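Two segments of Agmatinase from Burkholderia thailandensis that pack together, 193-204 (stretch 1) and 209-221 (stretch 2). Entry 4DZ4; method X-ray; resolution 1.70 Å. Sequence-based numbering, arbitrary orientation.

Stretch 1, residues 193-204: DPKASVQVGIRT
Stretch 2, residues 209-221: YLGINVLDAAWVH

What sets the register of the two stretches? The segments around V198-V200 and N213-L215 run as parallel strands, their directions 12° apart, pairing V198 with N213, Q199 with V214 and V200 with L215 at CA-CA distances of 4.6, 4.8 and 4.9 Å. The backbone ladder alternates: Q199 N donates to N213 O (2.8 Å), L215 N to Q199 O (2.8 Å, nearly straight at 176°), and G201 N to L215 O (2.9 Å). The strand residues keep extended angles, such as -120/129 for Q199 and -121/125 for V214. Together the stretches bury 826 Å².

How does N213 anchor the start of the ladder? Its m rotamer (chi1 -58°, chi2 -73°) brings the amide back to the loop of stretch 1, where ND2 donates to K195 O (3.0 Å) and S197 O (2.9 Å). One amide nitrogen with two hydrogens thus serves two carbonyls, while N213 N adds a weak bond to S197 O (3.3 Å). The loop is braced internally by S197, in rotamer m, whose OG donates to D193 O (2.7 Å). Beside it, P194 CB packs 3.7 Å from I212 CG1. I212 (m, t) also sends CG2 to within 3.6 Å of Q199 CG.

Which side chains line each face of the sheet? V198 (p), V200 (t) and L215 (m, t) share a face with N213; V198 CG2 lies 4.0 Å from L215 CG, and V200 CG1 lies 4.0 Å from V220 CG2 on the helix. These compact apolar groups suit a buried layer. Q199 and V214 (t) point to the other face. Q199 is m, t with chi3 -51°, and its OE1 accepts from a water (2.7 Å from OE1 to the water O) that also donates to Y209 O (2.9 Å from that same water O), so the buried amide oxygen is satisfied.

How is the far end closed? G201, at 94/3, turns the chain where a CB would jam against the preceding carbonyl oxygen, so glycine fits. I202 (m, m) follows at -50/135, placing its CB 3.7 Å from V214 CG1 while its O accepts from A217 N (2.9 Å) at the helix start. D216, chi1 69° (p), caps that helix: OD1 accepts from W219 N (2.8 Å). R203 extends as p, t, t with chi4 -80°, CD lying 3.9 Å from A217 CB, and NH2 returns to G201 O (3.0 Å). Y209, in rotamer m (chi2 -78°), begins a type I' turn ending at I212, and its OH donates to T204 O (2.8 Å).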

ATOM      1  N   ASP B 193      18.013 -22.601 -30.737  1.00 19.38           N
ATOM      2  CA  ASP B 193      17.554 -22.960 -32.066  1.00 19.77           C
ATOM      3  C   ASP B 193      16.133 -22.454 -32.199  1.00 18.78           C
ATOM      4  O   ASP B 193      15.225 -23.012 -31.560  1.00 17.72           O
ATOM      5  CB  ASP B 193      17.568 -24.482 -32.210  1.00 21.48           C
ATOM      6  CG  ASP B 193      17.002 -24.961 -33.543  1.00 22.69           C
ATOM      7  OD1 ASP B 193      16.492 -24.164 -34.347  1.00 23.00           O
ATOM      8  OD2 ASP B 193      17.079 -26.171 -33.805  1.00 25.01           O
ATOM      9  N   PRO B 194      15.919 -21.437 -33.057  1.00 18.61           N
ATOM     10  CA  PRO B 194      14.566 -20.843 -33.078  1.00 17.73           C
ATOM     11  C   PRO B 194      13.465 -21.798 -33.497  1.00 17.90           C
ATOM     12  O   PRO B 194      12.392 -21.773 -32.885  1.00 16.96           O
ATOM     13  CB  PRO B 194      14.687 -19.678 -34.073  1.00 18.05           C
ATOM     14  CG  PRO B 194      16.159 -19.391 -34.156  1.00 18.78           C
ATOM     15  CD  PRO B 194      16.845 -20.723 -33.965  1.00 19.13           C
ATOM     16  N   LYS B 195      13.726 -22.652 -34.503  1.00 18.75           N
ATOM     17  CA  LYS B 195      12.719 -23.613 -34.963  1.00 18.99           C
ATOM     18  C   LYS B 195      12.294 -24.634 -33.881  1.00 18.73           C
ATOM     19  O   LYS B 195      11.170 -25.148 -33.923  1.00 18.25           O
ATOM     20  CB  LYS B 195      13.197 -24.328 -36.244  1.00 20.64           C
ATOM     21  N   ALA B 196      13.181 -24.902 -32.913  1.00 17.93           N
ATOM     22  CA  ALA B 196      12.918 -25.831 -31.810  1.00 17.06           C
ATOM     23  C   ALA B 196      12.750 -25.089 -30.492  1.00 15.97           C
ATOM     24  O   ALA B 196      12.908 -25.671 -29.410  1.00 16.03           O
ATOM     25  CB  ALA B 196      14.032 -26.895 -31.716  1.00 17.78           C
ATOM     26  N   SER B 197      12.349 -23.818 -30.573  1.00 14.90           N
ATOM     27  CA  SER B 197      12.116 -22.998 -29.384  1.00 13.45           C
ATOM     28  C   SER B 197      10.720 -22.421 -29.454  1.00 13.19           C
ATOM     29  O   SER B 197      10.123 -22.351 -30.518  1.00 12.92           O
ATOM     30  CB  SER B 197      13.130 -21.846 -29.322  1.00 13.06           C
ATOM     31  OG  SER B 197      14.426 -22.366 -29.025  1.00 13.13           O
ATOM     32  N   VAL B 198      10.214 -21.986 -28.315  1.00 12.61           N
ATOM     33  CA  VAL B 198       8.816 -21.547 -28.264  1.00 12.87           C
ATOM     34  C   VAL B 198       8.630 -20.473 -27.207  1.00 12.39           C
ATOM     35  O   VAL B 198       9.204 -20.551 -26.097  1.00 12.10           O
ATOM     36  CB  VAL B 198       7.857 -22.755 -28.040  1.00 13.49           C
ATOM     37  CG1 VAL B 198       8.179 -23.494 -26.729  1.00 13.36           C
ATOM     38  CG2 VAL B 198       6.390 -22.306 -28.096  1.00 13.41           C
ATOM     39  N   GLN B 199       7.806 -19.482 -27.550  1.00 12.06           N
ATOM     40  CA  GLN B 199       7.531 -18.361 -26.663  1.00 12.10           C
ATOM     41  C   GLN B 199       6.029 -18.371 -26.380  1.00 11.91           C
ATOM     42  O   GLN B 199       5.234 -18.445 -27.305  1.00 13.15           O
ATOM     43  CB  GLN B 199       7.997 -17.070 -27.320  1.00 11.94           C
ATOM     44  CG  GLN B 199       9.520 -17.055 -27.521  1.00 12.18           C
ATOM     45  CD  GLN B 199      10.039 -15.801 -28.199  1.00 12.89           C
ATOM     46  OE1 GLN B 199       9.546 -15.386 -29.256  1.00 13.83           O
ATOM     47  NE2 GLN B 199      11.036 -15.163 -27.570  1.00 12.95           N
ATOM     48  N   VAL B 200       5.675 -18.318 -25.105  1.00 11.37           N
ATOM     49  CA  VAL B 200       4.304 -18.597 -24.646  1.00 11.52           C
ATOM     50  C   VAL B 200       3.772 -17.411 -23.821  1.00 10.84           C
ATOM     51  O   VAL B 200       4.409 -16.984 -22.848  1.00 10.76           O
ATOM     52  CB  VAL B 200       4.260 -19.853 -23.754  1.00 11.84           C
ATOM     53  CG1 VAL B 200       2.813 -20.160 -23.355  1.00 12.50           C
ATOM     54  CG2 VAL B 200       4.855 -21.072 -24.482  1.00 12.51           C
ATOM     55  N   GLY B 201       2.605 -16.895 -24.206  1.00 10.92           N
ATOM     56  CA  GLY B 201       1.971 -15.771 -23.510  1.00 10.67           C
ATOM     57  C   GLY B 201       2.305 -14.408 -24.128  1.00 10.68           C
ATOM     58  O   GLY B 201       1.877 -13.357 -23.622  1.00 10.13           O
ATOM     59  N   ILE B 202       3.055 -14.434 -25.228  1.00 10.39           N
ATOM     60  CA  ILE B 202       3.460 -13.216 -25.961  1.00 10.36           C
ATOM     61  C   ILE B 202       2.278 -12.303 -26.258  1.00 10.81           C
ATOM     62  O   ILE B 202       1.218 -12.748 -26.682  1.00 11.15           O
ATOM     63  CB  ILE B 202       4.218 -13.545 -27.270  1.00 10.97           C
ATOM     64  CG1 ILE B 202       5.509 -14.342 -26.971  1.00 10.48           C
ATOM     65  CG2 ILE B 202       4.492 -12.244 -28.061  1.00 10.88           C
ATOM     66  CD1 ILE B 202       6.580 -13.553 -26.184  1.00 10.42           C
ATOM     67  N   ARG B 203       2.464 -11.012 -26.026  1.00 10.25           N
ATOM     68  CA  ARG B 203       1.415 -10.045 -26.341  1.00 10.51           C
ATOM     69  C   ARG B 203       2.025  -8.663 -26.564  1.00 10.90           C
ATOM     70  O   ARG B 203       1.388  -7.624 -26.284  1.00 11.01           O
ATOM     71  CB  ARG B 203       0.325 -10.039 -25.265  1.00 10.48           C
ATOM     72  CG  ARG B 203       0.812  -9.902 -23.836  1.00  9.72           C
ATOM     73  CD  ARG B 203      -0.354 -10.159 -22.881  1.00  9.61           C
ATOM     74  NE  ARG B 203      -0.023  -9.932 -21.457  1.00  9.17           N
ATOM     75  CZ  ARG B 203       0.628 -10.772 -20.646  1.00  8.87           C
ATOM     76  NH1 ARG B 203       0.787 -10.437 -19.362  1.00  8.58           N
ATOM     77  NH2 ARG B 203       1.099 -11.948 -21.074  1.00  8.51           N
ATOM     78  N   THR B 204       3.229  -8.658 -27.161  1.00 10.86           N
ATOM     79  CA  THR B 204       3.857  -7.424 -27.619  1.00 11.39           C
ATOM     80  C   THR B 204       4.498  -7.687 -28.970  1.00 11.67           C
ATOM     81  O   THR B 204       4.774  -8.852 -29.316  1.00 11.30           O
ATOM     82  CB  THR B 204       4.927  -6.879 -26.648  1.00 11.20           C
ATOM     83  OG1 THR B 204       5.817  -7.925 -26.239  1.00 10.78           O
ATOM     84  CG2 THR B 204       4.248  -6.252 -25.407  1.00 11.31           C
ATOM     85  N   TYR B 209      10.523 -11.846 -35.246  1.00 15.71           N
ATOM     86  CA  TYR B 209      10.565 -12.762 -34.107  1.00 15.26           C
ATOM     87  C   TYR B 209      11.635 -13.842 -34.322  1.00 15.51           C
ATOM     88  O   TYR B 209      11.730 -14.798 -33.521  1.00 15.66           O
ATOM     89  CB  TYR B 209       9.190 -13.428 -33.879  1.00 15.29           C
ATOM     90  CG  TYR B 209       8.117 -12.517 -33.306  1.00 15.23           C
ATOM     91  CD1 TYR B 209       8.097 -12.187 -31.942  1.00 14.83           C
ATOM     92  CD2 TYR B 209       7.115 -11.992 -34.128  1.00 15.76           C
ATOM     93  CE1 TYR B 209       7.097 -11.357 -31.415  1.00 14.83           C
ATOM     94  CE2 TYR B 209       6.117 -11.177 -33.620  1.00 15.79           C
ATOM     95  CZ  TYR B 209       6.111 -10.852 -32.265  1.00 15.39           C
ATOM     96  OH  TYR B 209       5.093 -10.022 -31.799  1.00 15.11           O
ATOM     97  N   LEU B 210      12.401 -13.694 -35.406  1.00 16.29           N
ATOM     98  CA  LEU B 210      13.597 -14.540 -35.675  1.00 16.95           C
ATOM     99  C   LEU B 210      13.268 -16.028 -35.918  1.00 17.52           C
ATOM    100  O   LEU B 210      14.113 -16.909 -35.742  1.00 17.54           O
ATOM    101  CB  LEU B 210      14.636 -14.398 -34.547  1.00 16.19           C
ATOM    102  CG  LEU B 210      15.124 -12.990 -34.155  1.00 16.23           C
ATOM    103  CD1 LEU B 210      16.038 -13.070 -32.932  1.00 16.20           C
ATOM    104  CD2 LEU B 210      15.788 -12.266 -35.319  1.00 16.86           C
ATOM    105  N   GLY B 211      12.034 -16.305 -36.321  1.00 17.85           N
ATOM    106  CA  GLY B 211      11.622 -17.678 -36.627  1.00 18.47           C
ATOM    107  C   GLY B 211      11.292 -18.524 -35.399  1.00 17.75           C
ATOM    108  O   GLY B 211      11.077 -19.722 -35.530  1.00 17.66           O
ATOM    109  N   ILE B 212      11.304 -17.931 -34.204  1.00 16.67           N
ATOM    110  CA  ILE B 212      10.917 -18.647 -32.976  1.00 15.60           C
ATOM    111  C   ILE B 212       9.393 -18.885 -33.019  1.00 15.05           C
ATOM    112  O   ILE B 212       8.649 -17.994 -33.430  1.00 15.65           O
ATOM    113  CB  ILE B 212      11.310 -17.875 -31.686  1.00 15.13           C
ATOM    114  CG1 ILE B 212      12.832 -17.595 -31.665  1.00 15.00           C
ATOM    115  CG2 ILE B 212      10.921 -18.682 -30.445  1.00 14.98           C
ATOM    116  CD1 ILE B 212      13.327 -16.723 -30.520  1.00 14.63           C
ATOM    117  N   ASN B 213       8.945 -20.081 -32.630  1.00 14.93           N
ATOM    118  CA  ASN B 213       7.500 -20.369 -32.555  1.00 14.88           C
ATOM    119  C   ASN B 213       6.852 -19.533 -31.457  1.00 14.37           C
ATOM    120  O   ASN B 213       7.359 -19.493 -30.339  1.00 13.49           O
ATOM    121  CB  ASN B 213       7.272 -21.835 -32.279  1.00 15.25           C
ATOM    122  CG  ASN B 213       7.896 -22.702 -33.342  1.00 16.27           C
ATOM    123  OD1 ASN B 213       7.391 -22.771 -34.456  1.00 16.49           O
ATOM    124  ND2 ASN B 213       9.014 -23.342 -33.020  1.00 16.02           N
ATOM    125  N   VAL B 214       5.735 -18.863 -31.780  1.00 14.36           N
ATOM    126  CA  VAL B 214       5.070 -17.966 -30.805  1.00 13.51           C
ATOM    127  C   VAL B 214       3.645 -18.464 -30.579  1.00 13.78           C
ATOM    128  O   VAL B 214       2.886 -18.646 -31.546  1.00 15.05           O
ATOM    129  CB  VAL B 214       5.035 -16.500 -31.306  1.00 13.34           C
ATOM    130  CG1 VAL B 214       4.190 -15.602 -30.395  1.00 13.13           C
ATOM    131  CG2 VAL B 214       6.460 -15.931 -31.410  1.00 13.15           C
ATOM    132  N   LEU B 215       3.304 -18.700 -29.314  1.00 13.20           N
ATOM    133  CA  LEU B 215       1.947 -19.039 -28.906  1.00 13.41           C
ATOM    134  C   LEU B 215       1.513 -17.829 -28.070  1.00 13.16           C
ATOM    135  O   LEU B 215       1.857 -17.734 -26.892  1.00 12.90           O
ATOM    136  CB  LEU B 215       1.908 -20.343 -28.104  1.00 13.78           C
ATOM    137  CG  LEU B 215       2.555 -21.584 -28.742  1.00 14.37           C
ATOM    138  CD1 LEU B 215       2.474 -22.812 -27.832  1.00 14.86           C
ATOM    139  CD2 LEU B 215       1.882 -21.860 -30.101  1.00 15.13           C
ATOM    140  N   ASP B 216       0.807 -16.888 -28.703  1.00 13.10           N
ATOM    141  CA  ASP B 216       0.538 -15.637 -28.004  1.00 12.73           C
ATOM    142  C   ASP B 216      -0.515 -15.815 -26.906  1.00 12.61           C
ATOM    143  O   ASP B 216      -1.147 -16.880 -26.802  1.00 12.13           O
ATOM    144  CB  ASP B 216       0.283 -14.457 -28.980  1.00 13.54           C
ATOM    145  CG  ASP B 216      -1.026 -14.546 -29.757  1.00 15.03           C
ATOM    146  OD1 ASP B 216      -1.899 -15.415 -29.501  1.00 14.92           O
ATOM    147  OD2 ASP B 216      -1.179 -13.697 -30.676  1.00 16.46           O
ATOM    148  N   ALA B 217      -0.641 -14.816 -26.026  1.00 11.73           N
ATOM    149  CA  ALA B 217      -1.638 -14.903 -24.966  1.00 11.88           C
ATOM    150  C   ALA B 217      -3.032 -15.282 -25.508  1.00 12.29           C
ATOM    151  O   ALA B 217      -3.685 -16.171 -24.961  1.00 12.70           O
ATOM    152  CB  ALA B 217      -1.696 -13.597 -24.167  1.00 11.34           C
ATOM    153  N   ALA B 218      -3.474 -14.638 -26.588  1.00 12.94           N
ATOM    154  CA  ALA B 218      -4.794 -14.949 -27.156  1.00 13.79           C
ATOM    155  C   ALA B 218      -4.887 -16.418 -27.567  1.00 14.23           C
ATOM    156  O   ALA B 218      -5.929 -17.060 -27.391  1.00 14.89           O
ATOM    157  CB  ALA B 218      -5.099 -14.074 -28.358  1.00 14.05           C
ATOM    158  N   TRP B 219      -3.781 -16.944 -28.076  1.00 14.37           N
ATOM    159  CA  TRP B 219      -3.760 -18.331 -28.553  1.00 15.03           C
ATOM    160  C   TRP B 219      -3.938 -19.269 -27.380  1.00 14.69           C
ATOM    161  O   TRP B 219      -4.696 -20.246 -27.451  1.00 14.89           O
ATOM    162  CB  TRP B 219      -2.460 -18.583 -29.322  1.00 15.33           C
ATOM    163  CG  TRP B 219      -2.447 -19.905 -30.060  1.00 16.29           C
ATOM    164  CD1 TRP B 219      -2.674 -20.118 -31.419  1.00 17.27           C
ATOM    165  CD2 TRP B 219      -2.142 -21.234 -29.502  1.00 16.44           C
ATOM    166  NE1 TRP B 219      -2.538 -21.468 -31.732  1.00 17.98           N
ATOM    167  CE2 TRP B 219      -2.242 -22.184 -30.618  1.00 17.48           C
ATOM    168  CE3 TRP B 219      -1.839 -21.718 -28.234  1.00 16.21           C
ATOM    169  CZ2 TRP B 219      -2.014 -23.554 -30.444  1.00 17.97           C
ATOM    170  CZ3 TRP B 219      -1.617 -23.085 -28.076  1.00 16.96           C
ATOM    171  CH2 TRP B 219      -1.718 -23.981 -29.151  1.00 17.40           C
ATOM    172  N   VAL B 220      -3.262 -18.967 -26.271  1.00 14.24           N
ATOM    173  CA  VAL B 220      -3.350 -19.790 -25.082  1.00 14.18           C
ATOM    174  C   VAL B 220      -4.773 -19.741 -24.531  1.00 14.71           C
ATOM    175  O   VAL B 220      -5.324 -20.769 -24.162  1.00 15.34           O
ATOM    176  CB  VAL B 220      -2.319 -19.395 -24.008  1.00 14.05           C
ATOM    177  CG1 VAL B 220      -2.516 -20.200 -22.727  1.00 14.32           C
ATOM    178  CG2 VAL B 220      -0.917 -19.587 -24.565  1.00 14.47           C
ATOM    179  N   HIS B 221      -5.372 -18.552 -24.509  1.00 14.46           N
ATOM    180  CA  HIS B 221      -6.730 -18.400 -24.003  1.00 14.93           C
ATOM    181  C   HIS B 221      -7.708 -19.174 -24.865  1.00 15.58           C
ATOM    182  O   HIS B 221      -8.634 -19.788 -24.356  1.00 16.00           O
ATOM    183  CB  HIS B 221      -7.120 -16.921 -23.974  1.00 14.90           C
ATOM    184  CG  HIS B 221      -6.405 -16.124 -22.903  1.00 14.75           C
ATOM    185  ND1 HIS B 221      -6.299 -16.555 -21.626  1.00 15.46           N
ATOM    186  CD2 HIS B 221      -5.774 -14.887 -22.955  1.00 14.42           C
ATOM    187  CE1 HIS B 221      -5.624 -15.640 -20.902  1.00 14.52           C
ATOM    188  NE2 HIS B 221      -5.311 -14.615 -21.721  1.00 14.31           N
TER
HETATM  189  O   HOH W   1      11.022 -13.884 -30.911  1.00 10.87           O